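Local coordinates for protein VompD (Bartonella quintana, PDB 4LGO) that probably mediates adhesion of the bacterium as an outer-membrane trimeric autotransporter adhesin, this chain being its N-terminal domain 1, at the interface of chains A and B. Numbering follows the deposited sequence. Chains: chain A/B, VompD.

Contact 1: the interface of chains A and B. Residues chain A 115-118, 121-122; chain B 109-111, 125.
B:Thr111 gives its hydroxyl OG1 to the carboxylate oxygen OD1 of A:Asp121 at 2.9 Å, in the neck of a trimeric autotransporter adhesin, where a motif starting Asp-Ala carries the chain into the coiled stalk. The hydroxyl arrives nearly along the C-O axis of OD1, placed there because it stands anti to its backbone N (chi1 -163°). Backbone bonds accompany it: B:Val125 N, at the start of the stalk helix, donates to A:Asp121 O at 2.9 Å, and A:Ala122 N donates to B:Ile110 O at 2.9 Å. A water bridges A:Ala122 O and B:Ile110 N. The methyl CB of A:Ala122 rests 3.8 Å from B:Ile110 CB, while the aliphatic stem of B:Lys109 brings CD to 3.9 Å from A:Ile117 CD1, then bends at chi3, so that CE passes toward A:Arg118 at about a right angle. In the second shell NE and NH2 of A:Arg118 both bond OD1, which lies in the guanidinium plane; they reach it on its syn side, somewhat out of the carboxylate plane, and NE forms a salt bridge with A:Asp121 OD1 at 3.0 Å. OD2 takes A:Ile117 N on its anti lone pair and A:Arg118 N from above the carboxylate plane, 64° out of it, leaving OD1 turned to B:Thr111.

Contact 2: the interface of chains A and B. Residues chain A 73, 78-80, 85; chain B 73-76, 78, 85.
A:Val78 and A:Ile79, in strand 77-80, run parallel to B:Ile73 and B:Arg74, in strand 72-74, with A:Ile79 N donating to B:Ile73 O at 2.8 Å and B:Val75 N returning a bond to A:Ile79 O at 3.1 Å. In this head domain of a trimeric autotransporter adhesin, strands of neighbouring chains pair directly. A water also joins A:Ile79 O to B:Val75 O. On one face of the strand the two methyls of A:Val78 divide their work. CG2 lies alongside B:Ile73, pointing the same way, and touches its CG1 at 3.9 Å; CG1, anti to the backbone N (chi1 -179°), turns toward B:Val78 and meets its CG2 at 3.9 Å. B:Val75 sends its CG2 obliquely to the same CG1. Beside it the tips of A:Ile73 and B:Ile73 meet, the two side chains at an oblique angle, CD1 to CD1 at 4.0 Å. The opposite face carries A:Ile79, side by side with the extended chain of B:Arg74: the terminal methyl CD1 of A:Ile79 sits 4.0 Å from NE of B:Arg74. At the end of the strand A:Ala80 presents CB to the carbonyl O of B:Val75 at 3.6 Å and, more distantly, to B:Val85 CG1.

Contact 3: the interface of chains A and B. Residues chain A 20, 22-24, 40; chain B 38-40, 65.
A:Phe40 lies beside B:Val65, both side chains pointing the same way, and its atoms change partner along the ring. CB looks toward the carbonyl O of B:Val65 at 4.1 Å. CG, anti to the carbonyl carbon (chi1 -67°), directs the ring so that CD1 touches B:Val65 CB at 3.8 Å. One atom further, CE1 reaches the second phenylalanine, B:Phe40, meeting it at the ring edge, in the plane. The tip CZ then stands 3.8 Å from B:Phe40 CE2, the two side chains crossing at about a right angle. One face of the B:Phe40 ring is capped by A:Leu22, whose CD1 sits 3.7 Å above the ring centroid of B:Phe40 in a CH-pi contact. The other leucine methyl, CD2, meets B:Val65 CG2 tip to tip at 3.7 Å, and this one side chain thereby ties ring and valine together. At the margin the indole of A:Trp20 brings CE3 to B:Val38 CG2 at 3.9 Å. Backbone bonds from A:Val23 N to B:Val38 O and from B:Phe40 N to A:Val23 O hold A:Leu22 in register over B:Phe40. In the fold, strands 20-24 and 37-42 of chain A pair in parallel with strands 37-42 and 65-69 of chain B, seemingly around a shared apolar core, perhaps of Trp-ring type.

Contact 4: the interface of chains A and B. Residues chain A 82, 92, 96; chain B 87-88, 99-100.
A:Lys82 reaches B:Glu87 through its first and last torsions: CG lies between the backbone N and the carbonyl carbon, the crowded position (chi1 59°), and after an extended middle the chain bends at chi4 (-84°). The side-chain amine nitrogen NZ is thereby swung onto the carbonyl O of B:Glu87, to which it donates at 3.1 Å. It approaches tilted 35° from the carbonyl plane, and it is the backbone oxygen of B:Glu87 that accepts, not the carboxylate. The lysine stem contributes packing as well. Its CG lies 3.6 Å from the same B:Glu87 O, and CE, just before the bend, meets B:Val100 CB at 3.8 Å, the two side chains crossing at about a right angle. Beyond the lysine, A:Ile92 extends its terminal methyl CD1 toward B:Thr99, 4.2 Å from CA, and more loosely toward the carbonyl of B:Val88. A:Pro96 closes the row with CG and CD of its ring near the carbonyl O of B:Thr99, which is 3.3 Å from CG of the proline. Much of the contact is made to backbone carbonyls, in loops next to short strands. These contacts join successive segments of neighbouring chains in the head and presumably steady the trimer between its strand-paired layers and the neck.

Contact 1: the interface of chains A and B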
loop_
_atom_site.group_PDB
_atom_site.type_symbol
_atom_site.label_atom_id
_atom_site.label_comp_id
_atom_site.label_asym_id
_atom_site.label_seq_id
_atom_site.Cartn_x
_atom_site.Cartn_y
_atom_site.Cartn_z
ATOM N N ASN A 115 11.645 -21.993 17.916
ATOM C CA ASN A 115 11.218 -23.374 18.075
ATOM C C ASN A 115 9.714 -23.510 18.000
ATOM O O ASN A 115 8.998 -22.804 18.718
ATOM C CB ASN A 115 11.670 -23.949 19.407
ATOM C CG ASN A 115 13.149 -24.311 19.439
ATOM O OD1 ASN A 115 13.954 -23.883 18.611
ATOM N ND2 ASN A 115 13.515 -25.101 20.443
ATOM N N GLY A 116 9.241 -24.411 17.137
ATOM C CA GLY A 116 7.817 -24.737 17.073
ATOM C C GLY A 116 7.381 -25.475 18.321
ATOM O O GLY A 116 8.178 -26.246 18.896
ATOM N N ILE A 117 6.152 -25.218 18.780
ATOM C CA ILE A 117 5.591 -25.828 19.983
ATOM C C ILE A 117 4.300 -26.597 19.698
ATOM O O ILE A 117 4.181 -27.760 20.061
ATOM C CB ILE A 117 5.278 -24.753 21.053
ATOM C CG1 ILE A 117 6.556 -24.067 21.510
ATOM C CG2 ILE A 117 4.553 -25.336 22.283
ATOM C CD1 ILE A 117 6.262 -22.850 22.355
ATOM N N ARG A 118 3.327 -25.925 19.085
ATOM C CA ARG A 118 2.044 -26.544 18.728
ATOM C C ARG A 118 2.230 -27.451 17.506
ATOM O O ARG A 118 3.208 -27.311 16.734
ATOM C CB ARG A 118 0.990 -25.484 18.399
ATOM C CG ARG A 118 0.573 -24.560 19.546
ATOM C CD ARG A 118 -0.079 -23.297 18.997
ATOM N NE ARG A 118 0.917 -22.510 18.253
ATOM C CZ ARG A 118 1.250 -21.241 18.473
ATOM N NH1 ARG A 118 0.656 -20.511 19.410
ATOM N NH2 ARG A 118 2.188 -20.690 17.717
ATOM N N ASP A 121 2.965 -25.759 14.215
ATOM C CA ASP A 121 4.090 -24.819 14.126
ATOM C C ASP A 121 5.223 -25.382 13.262
ATOM O O ASP A 121 5.482 -26.591 13.264
ATOM C CB ASP A 121 4.677 -24.491 15.516
ATOM C CG ASP A 121 3.755 -23.674 16.408
ATOM O OD1 ASP A 121 2.749 -23.097 15.951
ATOM O OD2 ASP A 121 4.052 -23.602 17.631
ATOM N N ALA A 122 5.906 -24.529 12.509
ATOM C CA ALA A 122 7.088 -24.944 11.780
ATOM C C ALA A 122 8.158 -25.403 12.759
ATOM O O ALA A 122 8.189 -24.943 13.900
ATOM C CB ALA A 122 7.637 -23.792 10.952
ATOM N N LYS B 109 7.734 -17.785 16.286
ATOM C CA LYS B 109 7.253 -19.036 15.712
ATOM C C LYS B 109 6.548 -18.782 14.394
ATOM O O LYS B 109 6.058 -17.674 14.144
ATOM C CB LYS B 109 6.316 -19.756 16.676
ATOM C CG LYS B 109 6.998 -20.155 17.970
ATOM C CD LYS B 109 6.149 -21.071 18.834
ATOM C CE LYS B 109 4.915 -20.360 19.366
ATOM N NZ LYS B 109 5.242 -19.180 20.212
ATOM N N ILE B 110 6.535 -19.795 13.538
ATOM C CA ILE B 110 5.666 -19.797 12.375
ATOM C C ILE B 110 4.545 -20.761 12.697
ATOM O O ILE B 110 4.794 -21.938 12.961
ATOM C CB ILE B 110 6.356 -20.225 11.062
ATOM C CG1 ILE B 110 7.553 -19.294 10.774
ATOM C CG2 ILE B 110 5.309 -20.251 9.947
ATOM C CD1 ILE B 110 8.330 -19.638 9.526
ATOM N N THR B 111 3.308 -20.276 12.676
ATOM C CA THR B 111 2.184 -21.122 13.034
ATOM C C THR B 111 1.247 -21.361 11.863
ATOM O O THR B 111 1.411 -20.793 10.799
ATOM C CB THR B 111 1.378 -20.535 14.171
ATOM O OG1 THR B 111 0.549 -21.620 14.716
ATOM C CG2 THR B 111 0.618 -19.325 13.651
ATOM N N VAL B 125 5.657 -29.486 13.542
ATOM C CA VAL B 125 5.882 -30.258 14.776
ATOM C C VAL B 125 5.224 -31.637 14.710
ATOM O O VAL B 125 5.860 -32.645 15.111
ATOM C CB VAL B 125 5.402 -29.470 16.014
ATOM C CG1 VAL B 125 5.368 -30.334 17.262
ATOM C CG2 VAL B 125 6.308 -28.274 16.246
HETATM O O HOH W 1 7.948 -22.165 14.649
#

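Contact 2: the interface of chains A and B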
loop_
_atom_site.group_PDB
_atom_site.type_symbol
_atom_site.label_atom_id
_atom_site.label_comp_id
_atom_site.label_asym_id
_atom_site.label_seq_id
_atom_site.Cartn_x
_atom_site.Cartn_y
_atom_site.Cartn_z
ATOM N N ILE A 73 -6.721 3.577 2.782
ATOM C CA ILE A 73 -6.920 3.614 1.343
ATOM C C ILE A 73 -7.266 2.227 0.812
ATOM O O ILE A 73 -6.779 1.213 1.321
ATOM C CB ILE A 73 -5.724 4.229 0.568
ATOM C CG1 ILE A 73 -4.397 3.461 0.792
ATOM C CG2 ILE A 73 -5.583 5.712 0.921
ATOM C CD1 ILE A 73 -3.287 3.878 -0.157
ATOM N N VAL A 78 -0.873 -2.238 -5.305
ATOM C CA VAL A 78 0.250 -1.315 -5.047
ATOM C C VAL A 78 1.501 -1.912 -5.669
ATOM O O VAL A 78 1.797 -3.076 -5.442
ATOM C CB VAL A 78 0.507 -1.052 -3.529
ATOM C CG1 VAL A 78 1.681 -0.053 -3.388
ATOM C CG2 VAL A 78 -0.762 -0.590 -2.839
ATOM N N ILE A 79 2.224 -1.134 -6.482
ATOM C CA ILE A 79 3.465 -1.572 -7.091
ATOM C C ILE A 79 4.589 -0.697 -6.540
ATOM O O ILE A 79 4.560 0.506 -6.690
ATOM C CB ILE A 79 3.438 -1.455 -8.634
ATOM C CG1 ILE A 79 2.247 -2.212 -9.234
ATOM C CG2 ILE A 79 4.753 -1.954 -9.231
ATOM C CD1 ILE A 79 2.055 -1.982 -10.717
ATOM N N ALA A 80 5.544 -1.313 -5.864
ATOM C CA ALA A 80 6.721 -0.593 -5.364
ATOM C C ALA A 80 7.935 -1.366 -5.789
ATOM O O ALA A 80 8.406 -2.263 -5.064
ATOM C CB ALA A 80 6.640 -0.457 -3.847
ATOM N N VAL A 85 1.487 -5.512 -3.881
ATOM C CA VAL A 85 0.306 -5.834 -3.081
ATOM C C VAL A 85 -0.891 -5.956 -4.019
ATOM O O VAL A 85 -1.101 -5.111 -4.888
ATOM C CB VAL A 85 0.028 -4.747 -2.030
ATOM C CG1 VAL A 85 -1.215 -5.100 -1.237
ATOM C CG2 VAL A 85 1.191 -4.570 -1.073
ATOM N N ILE B 73 -1.782 1.735 -7.923
ATOM C CA ILE B 73 -0.884 2.837 -7.560
ATOM C C ILE B 73 0.566 2.396 -7.563
ATOM O O ILE B 73 0.886 1.255 -7.199
ATOM C CB ILE B 73 -1.265 3.548 -6.226
ATOM C CG1 ILE B 73 -1.173 2.609 -5.021
ATOM C CG2 ILE B 73 -2.618 4.222 -6.359
ATOM C CD1 ILE B 73 -1.330 3.282 -3.639
ATOM N N ARG B 74 1.428 3.307 -8.021
ATOM C CA ARG B 74 2.854 3.070 -8.189
ATOM C C ARG B 74 3.602 4.066 -7.310
ATOM O O ARG B 74 3.506 5.260 -7.506
ATOM C CB ARG B 74 3.230 3.209 -9.671
ATOM C CG ARG B 74 2.549 2.177 -10.580
ATOM C CD ARG B 74 2.607 2.503 -12.071
ATOM N NE ARG B 74 2.009 1.411 -12.886
ATOM C CZ ARG B 74 0.720 1.271 -13.223
ATOM N NH1 ARG B 74 -0.216 2.154 -12.869
ATOM N NH2 ARG B 74 0.358 0.223 -13.982
ATOM N N VAL B 75 4.344 3.556 -6.354
ATOM C CA VAL B 75 5.078 4.381 -5.403
ATOM C C VAL B 75 6.456 3.757 -5.196
ATOM O O VAL B 75 6.757 2.650 -5.699
ATOM C CB VAL B 75 4.332 4.490 -4.033
ATOM C CG1 VAL B 75 2.982 5.165 -4.208
ATOM C CG2 VAL B 75 4.182 3.133 -3.376
ATOM N N LYS B 76 7.315 4.470 -4.463
ATOM C CA LYS B 76 8.544 3.839 -3.990
ATOM C C LYS B 76 8.388 3.166 -2.646
ATOM O O LYS B 76 9.051 2.171 -2.393
ATOM C CB LYS B 76 9.690 4.845 -3.925
ATOM C CG LYS B 76 9.904 5.527 -5.259
ATOM C CD LYS B 76 10.599 4.590 -6.236
ATOM C CE LYS B 76 11.169 5.350 -7.432
ATOM N NZ LYS B 76 11.869 6.586 -7.022
ATOM N N VAL B 78 5.467 2.442 0.833
ATOM C CA VAL B 78 4.305 2.616 1.669
ATOM C C VAL B 78 4.748 2.375 3.113
ATOM O O VAL B 78 5.367 1.345 3.413
ATOM C CB VAL B 78 3.160 1.614 1.332
ATOM C CG1 VAL B 78 1.992 1.892 2.251
ATOM C CG2 VAL B 78 2.724 1.715 -0.105
ATOM N N VAL B 85 6.453 -1.328 2.799
ATOM C CA VAL B 85 6.485 -1.960 1.485
ATOM C C VAL B 85 7.406 -1.096 0.642
ATOM O O VAL B 85 7.186 0.124 0.538
ATOM C CB VAL B 85 5.095 -1.960 0.835
ATOM C CG1 VAL B 85 5.121 -2.629 -0.552
ATOM C CG2 VAL B 85 4.075 -2.637 1.738
HETATM O O HOH W 2 7.083 1.276 -8.348
#

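Contact 3: the interface of chains A and B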
loop_
_atom_site.group_PDB
_atom_site.type_symbol
_atom_site.label_atom_id
_atom_site.label_comp_id
_atom_site.label_asym_id
_atom_site.label_seq_id
_atom_site.Cartn_x
_atom_site.Cartn_y
_atom_site.Cartn_z
ATOM N N TRP A 20 -13.963 32.262 -16.199
ATOM C CA TRP A 20 -12.761 31.510 -16.468
ATOM C C TRP A 20 -13.179 30.086 -16.809
ATOM O O TRP A 20 -14.371 29.774 -16.745
ATOM C CB TRP A 20 -11.793 31.597 -15.270
ATOM C CG TRP A 20 -12.361 31.109 -13.971
ATOM C CD1 TRP A 20 -13.224 31.766 -13.140
ATOM C CD2 TRP A 20 -12.097 29.851 -13.359
ATOM N NE1 TRP A 20 -13.516 30.994 -12.044
ATOM C CE2 TRP A 20 -12.843 29.804 -12.158
ATOM C CE3 TRP A 20 -11.298 28.755 -13.706
ATOM C CZ2 TRP A 20 -12.804 28.699 -11.297
ATOM C CZ3 TRP A 20 -11.277 27.667 -12.867
ATOM C CH2 TRP A 20 -12.024 27.646 -11.673
ATOM N N LEU A 22 -12.208 25.731 -16.535
ATOM C CA LEU A 22 -11.494 24.660 -15.848
ATOM C C LEU A 22 -11.435 23.417 -16.738
ATOM O O LEU A 22 -12.473 22.863 -17.134
ATOM C CB LEU A 22 -12.155 24.362 -14.511
ATOM C CG LEU A 22 -11.554 23.229 -13.668
ATOM C CD1 LEU A 22 -10.115 23.527 -13.256
ATOM C CD2 LEU A 22 -12.430 23.073 -12.428
ATOM N N VAL A 23 -10.226 22.984 -17.053
ATOM C CA VAL A 23 -10.023 21.828 -17.945
ATOM C C VAL A 23 -9.383 20.717 -17.136
ATOM O O VAL A 23 -8.305 20.901 -16.602
ATOM C CB VAL A 23 -9.150 22.217 -19.132
ATOM C CG1 VAL A 23 -8.647 20.999 -19.905
ATOM C CG2 VAL A 23 -9.922 23.163 -20.035
ATOM N N VAL A 24 -10.069 19.591 -17.018
ATOM C CA VAL A 24 -9.608 18.466 -16.217
ATOM C C VAL A 24 -9.114 17.346 -17.151
ATOM O O VAL A 24 -9.934 16.749 -17.878
ATOM C CB VAL A 24 -10.740 17.932 -15.340
ATOM C CG1 VAL A 24 -10.261 16.752 -14.506
ATOM C CG2 VAL A 24 -11.274 19.037 -14.439
ATOM N N PHE A 40 -15.792 20.288 -5.709
ATOM C CA PHE A 40 -14.785 19.242 -5.667
ATOM C C PHE A 40 -15.303 18.155 -4.741
ATOM O O PHE A 40 -15.779 18.439 -3.622
ATOM C CB PHE A 40 -13.449 19.686 -5.071
ATOM C CG PHE A 40 -12.660 20.699 -5.858
ATOM C CD1 PHE A 40 -13.024 21.157 -7.116
ATOM C CD2 PHE A 40 -11.509 21.222 -5.277
ATOM C CE1 PHE A 40 -12.250 22.116 -7.773
ATOM C CE2 PHE A 40 -10.728 22.159 -5.924
ATOM C CZ PHE A 40 -11.094 22.614 -7.174
ATOM N N VAL B 38 -7.666 27.309 -16.422
ATOM C CA VAL B 38 -6.929 26.552 -15.416
ATOM C C VAL B 38 -7.034 25.069 -15.790
ATOM O O VAL B 38 -8.145 24.572 -16.058
ATOM C CB VAL B 38 -7.536 26.797 -14.017
ATOM C CG1 VAL B 38 -6.894 25.890 -12.982
ATOM C CG2 VAL B 38 -7.381 28.260 -13.626
ATOM N N LYS B 39 -5.893 24.374 -15.837
ATOM C CA LYS B 39 -5.870 22.951 -16.123
ATOM C C LYS B 39 -5.461 22.151 -14.897
ATOM O O LYS B 39 -4.514 22.530 -14.216
ATOM C CB LYS B 39 -4.891 22.614 -17.246
ATOM C CG LYS B 39 -5.204 23.289 -18.571
ATOM C CD LYS B 39 -4.218 22.883 -19.661
ATOM C CE LYS B 39 -4.559 23.555 -20.988
ATOM N NZ LYS B 39 -3.854 22.929 -22.148
ATOM N N PHE B 40 -6.212 21.090 -14.615
ATOM C CA PHE B 40 -5.801 20.076 -13.647
ATOM C C PHE B 40 -5.334 18.848 -14.422
ATOM O O PHE B 40 -6.019 18.383 -15.354
ATOM C CB PHE B 40 -6.964 19.636 -12.756
ATOM C CG PHE B 40 -7.493 20.684 -11.812
ATOM C CD1 PHE B 40 -6.919 21.936 -11.663
ATOM C CD2 PHE B 40 -8.596 20.368 -11.014
ATOM C CE1 PHE B 40 -7.419 22.839 -10.737
ATOM C CE2 PHE B 40 -9.107 21.273 -10.089
ATOM C CZ PHE B 40 -8.520 22.500 -9.950
ATOM N N VAL B 65 -15.855 18.201 -9.970
ATOM C CA VAL B 65 -14.516 17.705 -10.197
ATOM C C VAL B 65 -14.296 16.625 -9.150
ATOM O O VAL B 65 -14.332 16.885 -7.951
ATOM C CB VAL B 65 -13.446 18.810 -10.072
ATOM C CG1 VAL B 65 -12.081 18.253 -10.464
ATOM C CG2 VAL B 65 -13.798 20.012 -10.920
#

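Contact 4: the interface of chains A and B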
loop_
_atom_site.group_PDB
_atom_site.type_symbol
_atom_site.label_atom_id
_atom_site.label_comp_id
_atom_site.label_asym_id
_atom_site.label_seq_id
_atom_site.Cartn_x
_atom_site.Cartn_y
_atom_site.Cartn_z
ATOM N N LYS A 82 9.794 -4.253 -7.340
ATOM C CA LYS A 82 9.418 -5.661 -7.490
ATOM C C LYS A 82 8.450 -6.130 -6.411
ATOM O O LYS A 82 8.025 -7.266 -6.454
ATOM C CB LYS A 82 10.642 -6.586 -7.532
ATOM C CG LYS A 82 11.555 -6.540 -6.330
ATOM C CD LYS A 82 12.896 -7.175 -6.693
ATOM C CE LYS A 82 13.813 -7.276 -5.478
ATOM N NZ LYS A 82 14.562 -6.004 -5.246
ATOM N N ILE A 92 6.856 -10.744 -4.141
ATOM C CA ILE A 92 8.084 -10.191 -4.688
ATOM C C ILE A 92 8.290 -10.833 -6.049
ATOM O O ILE A 92 8.400 -12.066 -6.139
ATOM C CB ILE A 92 9.283 -10.524 -3.795
ATOM C CG1 ILE A 92 8.974 -10.186 -2.329
ATOM C CG2 ILE A 92 10.530 -9.816 -4.300
ATOM C CD1 ILE A 92 9.441 -8.873 -1.832
ATOM N N PRO A 96 10.055 -14.640 -3.087
ATOM C CA PRO A 96 9.021 -15.276 -2.270
ATOM C C PRO A 96 7.668 -14.572 -2.389
ATOM O O PRO A 96 7.580 -13.435 -2.894
ATOM C CB PRO A 96 9.543 -15.133 -0.837
ATOM C CG PRO A 96 10.905 -14.528 -0.956
ATOM C CD PRO A 96 11.020 -13.895 -2.265
ATOM N N GLU B 87 10.874 -1.356 -2.585
ATOM C CA GLU B 87 11.559 -2.107 -3.598
ATOM C C GLU B 87 12.325 -3.329 -2.980
ATOM O O GLU B 87 12.486 -4.362 -3.630
ATOM C CB GLU B 87 12.397 -1.088 -4.426
ATOM C CG GLU B 87 11.461 0.008 -5.023
ATOM C CD GLU B 87 12.130 1.298 -5.533
ATOM O OE1 GLU B 87 12.943 1.924 -4.824
ATOM O OE2 GLU B 87 11.752 1.721 -6.636
ATOM N N VAL B 88 12.736 -3.244 -1.717
ATOM C CA VAL B 88 13.401 -4.384 -1.063
ATOM C C VAL B 88 12.443 -5.490 -0.656
ATOM O O VAL B 88 12.866 -6.632 -0.479
ATOM C CB VAL B 88 14.254 -3.912 0.152
ATOM C CG1 VAL B 88 13.401 -3.555 1.356
ATOM C CG2 VAL B 88 15.294 -4.956 0.524
ATOM N N THR B 99 11.965 -10.558 1.637
ATOM C CA THR B 99 12.750 -9.830 0.622
ATOM C C THR B 99 13.172 -10.783 -0.488
ATOM O O THR B 99 12.862 -11.963 -0.411
ATOM C CB THR B 99 14.015 -9.197 1.254
ATOM O OG1 THR B 99 14.909 -10.231 1.667
ATOM C CG2 THR B 99 13.643 -8.363 2.483
ATOM N N VAL B 100 13.930 -10.303 -1.487
ATOM C CA VAL B 100 14.362 -11.176 -2.590
ATOM C C VAL B 100 15.235 -12.317 -2.102
ATOM O O VAL B 100 15.211 -13.410 -2.686
ATOM C CB VAL B 100 15.109 -10.427 -3.730
ATOM C CG1 VAL B 100 16.474 -9.958 -3.270
ATOM C CG2 VAL B 100 15.246 -11.339 -4.939
#

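The contacts follow the long axis of the trimer. Contact 3 lies in the N-terminal part of the head and contact 1 at the neck, the centres of their C-alpha atoms about 58 Å apart. Contact 2 falls between them, its C-alpha centre about 27 Å from that of contact 3 and 32 Å from that of contact 1. Contact 4 is its near neighbour, about 13 Å away on the same basis: A:Lys82 sits in the turn between strands 77-80 and 83-86, both of which contribute to contact 2, and B:Glu87 directly follows the second. With three copies in the assembly, each contact recurs around the trimer, so the chains are joined at several levels from head to stalk.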